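Local coordinates for hypothetical protein EF3068 (Enterococcus faecalis, PDB 2B6C) that is of uncharacterised function but is predicted to be a DNA alkylation repair enzyme of the all-helical AlkD-like family, at residues D105-W110 with N137-R142. Sequence-based numbering, arbitrary orientation.
With SO4 (sulfate ion), chain I.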
loop_
_atom_site.group_PDB
_atom_site.type_symbol
_atom_site.label_atom_id
_atom_site.label_comp_id
_atom_site.label_asym_id
_atom_site.label_seq_id
_atom_site.Cartn_x
_atom_site.Cartn_y
_atom_site.Cartn_z
ATOM N N ASP B 105 -12.377 -21.737 2.103
ATOM C CA ASP B 105 -11.968 -20.607 2.913
ATOM C C ASP B 105 -10.500 -20.195 2.647
ATOM O O ASP B 105 -10.223 -19.002 2.432
ATOM C CB ASP B 105 -12.271 -20.847 4.408
ATOM C CG ASP B 105 -11.560 -22.072 4.990
ATOM O OD1 ASP B 105 -11.291 -23.038 4.256
ATOM O OD2 ASP B 105 -11.263 -22.078 6.218
ATOM N N SER B 106 -9.579 -21.159 2.650
ATOM C CA SER B 106 -8.169 -20.855 2.325
ATOM C C SER B 106 -7.904 -20.613 0.838
ATOM O O SER B 106 -7.117 -19.759 0.489
ATOM C CB SER B 106 -7.207 -21.946 2.830
ATOM O OG SER B 106 -7.384 -23.159 2.107
ATOM N N VAL B 107 -8.540 -21.396 -0.032
ATOM C CA VAL B 107 -8.339 -21.280 -1.476
ATOM C C VAL B 107 -8.837 -19.916 -2.010
ATOM O O VAL B 107 -8.162 -19.295 -2.858
ATOM C CB VAL B 107 -9.008 -22.477 -2.241
ATOM C CG1 VAL B 107 -8.969 -22.269 -3.763
ATOM C CG2 VAL B 107 -8.307 -23.791 -1.867
ATOM N N ASP B 108 -9.996 -19.465 -1.532
ATOM C CA ASP B 108 -10.529 -18.162 -1.909
ATOM C C ASP B 108 -9.661 -17.054 -1.331
ATOM O O ASP B 108 -9.479 -16.032 -1.969
ATOM C CB ASP B 108 -11.999 -17.981 -1.461
ATOM C CG ASP B 108 -12.973 -18.880 -2.223
ATOM O OD1 ASP B 108 -12.594 -19.486 -3.254
ATOM O OD2 ASP B 108 -14.162 -18.979 -1.794
ATOM N N ALA B 109 -9.142 -17.231 -0.111
ATOM C CA ALA B 109 -8.117 -16.276 0.407
ATOM C C ALA B 109 -6.849 -16.272 -0.463
ATOM O O ALA B 109 -6.342 -15.201 -0.797
ATOM C CB ALA B 109 -7.780 -16.535 1.877
ATOM N N TRP B 110 -6.322 -17.452 -0.839
ATOM C CA TRP B 110 -5.194 -17.497 -1.804
ATOM C C TRP B 110 -5.536 -16.846 -3.153
ATOM O O TRP B 110 -4.700 -16.154 -3.736
ATOM C CB TRP B 110 -4.682 -18.924 -2.085
ATOM C CG TRP B 110 -3.829 -19.478 -0.983
ATOM C CD1 TRP B 110 -4.071 -20.615 -0.233
ATOM C CD2 TRP B 110 -2.589 -18.937 -0.505
ATOM N NE1 TRP B 110 -3.058 -20.799 0.681
ATOM C CE2 TRP B 110 -2.132 -19.796 0.531
ATOM C CE3 TRP B 110 -1.804 -17.816 -0.870
ATOM C CZ2 TRP B 110 -0.947 -19.552 1.247
ATOM C CZ3 TRP B 110 -0.602 -17.585 -0.173
ATOM C CH2 TRP B 110 -0.188 -18.455 0.882
ATOM N N ASN B 137 -5.597 -30.625 -9.537
ATOM C CA ASN B 137 -6.335 -30.390 -8.297
ATOM C C ASN B 137 -7.408 -29.319 -8.548
ATOM O O ASN B 137 -7.085 -28.235 -9.028
ATOM C CB ASN B 137 -5.343 -30.016 -7.185
ATOM C CG ASN B 137 -5.992 -29.848 -5.828
ATOM O OD1 ASN B 137 -7.002 -29.176 -5.685
ATOM N ND2 ASN B 137 -5.383 -30.412 -4.823
ATOM N N PHE B 138 -8.681 -29.645 -8.305
ATOM C CA PHE B 138 -9.768 -28.726 -8.665
ATOM C C PHE B 138 -9.684 -27.416 -7.893
ATOM O O PHE B 138 -10.177 -26.384 -8.384
ATOM C CB PHE B 138 -11.193 -29.355 -8.559
ATOM C CG PHE B 138 -11.695 -29.532 -7.140
ATOM C CD1 PHE B 138 -12.158 -28.442 -6.400
ATOM C CD2 PHE B 138 -11.704 -30.793 -6.542
ATOM C CE1 PHE B 138 -12.633 -28.604 -5.095
ATOM C CE2 PHE B 138 -12.162 -30.961 -5.232
ATOM C CZ PHE B 138 -12.644 -29.839 -4.508
ATOM N N TRP B 139 -9.077 -27.442 -6.698
ATOM C CA TRP B 139 -8.865 -26.199 -5.937
ATOM C C TRP B 139 -7.988 -25.218 -6.712
ATOM O O TRP B 139 -8.294 -24.014 -6.739
ATOM C CB TRP B 139 -8.257 -26.455 -4.556
ATOM C CG TRP B 139 -9.165 -27.157 -3.635
ATOM C CD1 TRP B 139 -8.966 -28.413 -3.065
ATOM C CD2 TRP B 139 -10.428 -26.694 -3.151
ATOM N NE1 TRP B 139 -10.028 -28.741 -2.281
ATOM C CE2 TRP B 139 -10.945 -27.714 -2.301
ATOM C CE3 TRP B 139 -11.178 -25.522 -3.340
ATOM C CZ2 TRP B 139 -12.191 -27.591 -1.645
ATOM C CZ3 TRP B 139 -12.433 -25.412 -2.686
ATOM C CH2 TRP B 139 -12.915 -26.432 -1.849
ATOM N N ASN B 140 -6.917 -25.719 -7.366
ATOM C CA ASN B 140 -6.129 -24.861 -8.249
ATOM C C ASN B 140 -6.956 -24.274 -9.410
ATOM O O ASN B 140 -6.771 -23.120 -9.768
ATOM C CB ASN B 140 -4.888 -25.561 -8.809
ATOM C CG ASN B 140 -3.771 -25.685 -7.797
ATOM O OD1 ASN B 140 -3.533 -24.778 -6.996
ATOM N ND2 ASN B 140 -3.067 -26.824 -7.823
ATOM N N ARG B 141 -7.824 -25.081 -10.022
ATOM C CA ARG B 141 -8.679 -24.612 -11.131
ATOM C C ARG B 141 -9.752 -23.632 -10.670
ATOM O O ARG B 141 -10.143 -22.738 -11.431
ATOM C CB ARG B 141 -9.311 -25.793 -11.841
ATOM C CG ARG B 141 -8.235 -26.753 -12.366
ATOM C CD ARG B 141 -8.803 -27.588 -13.533
ATOM N NE ARG B 141 -10.073 -28.232 -13.229
ATOM C CZ ARG B 141 -10.211 -29.346 -12.503
ATOM N NH1 ARG B 141 -9.145 -29.952 -11.952
ATOM N NH2 ARG B 141 -11.420 -29.851 -12.325
ATOM N N ARG B 142 -10.201 -23.779 -9.416
ATOM C CA ARG B 142 -10.991 -22.745 -8.788
ATOM C C ARG B 142 -10.288 -21.346 -8.807
ATOM O O ARG B 142 -10.939 -20.312 -9.057
ATOM C CB ARG B 142 -11.426 -23.162 -7.374
ATOM C CG ARG B 142 -12.325 -22.108 -6.675
ATOM C CD ARG B 142 -13.027 -22.709 -5.448
ATOM N NE ARG B 142 -13.667 -21.720 -4.592
ATOM C CZ ARG B 142 -14.994 -21.605 -4.440
ATOM N NH1 ARG B 142 -15.486 -20.693 -3.605
ATOM N NH2 ARG B 142 -15.844 -22.406 -5.108
HETATM S S SO4 I . -1.632 -29.400 -10.127
HETATM O O1 SO4 I . -0.621 -29.994 -9.252
HETATM O O2 SO4 I . -1.624 -30.043 -11.460
HETATM O O3 SO4 I . -1.271 -27.990 -10.360
HETATM O O4 SO4 I . -2.958 -29.526 -9.489
#
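Arg142 reaches across to Asp108 and closes a buried salt bridge between two helix segments inclined at 40°, an example of how an arginine can join helices that pack side by side. With CG anti to the backbone N (chi1 -178°) and the chain extended from CG to NE, the guanidinium is carried across to the other helix. CD comes 3.9 Å from Asp108 OD1, with Val107 CG1 a little farther off, and then the guanidinium meets the carboxylate side-on: NE donates to Asp108 OD1 at 2.8 Å, and NH1 to Asp108 OD2 at 2.8 Å. Both oxygens use their syn lone pairs and the two planes lie 19° apart, so the paired bonds fix the rotation of each group. At the tip, NH2 is held by the carbonyl oxygen of Phe174.

Beside this bridge, Val107 and Trp139 supply the apolar part, their side chains crossing at about a right angle. Val107 CG2 lies 3.7 Å from Trp139 CE3, approaching the indole obliquely, while CG1 rests 3.5 Å from Trp139 O. Asn137 N-caps the second helix, its OD1 accepting from Trp139 N (2.9 Å); its backbone N and Asn140 ND2 both hydrogen-bond to O4 of a sulfate, probably from the crystallisation liquor.

The contact joins helix 104-120 to helix 138-146 near the chain's centre, consistent with the stacked HEAT-like helices of AlkD relatives. Helix 173-186 adjoins the salt bridge through Trp181, which touches both Asp108 and Arg142.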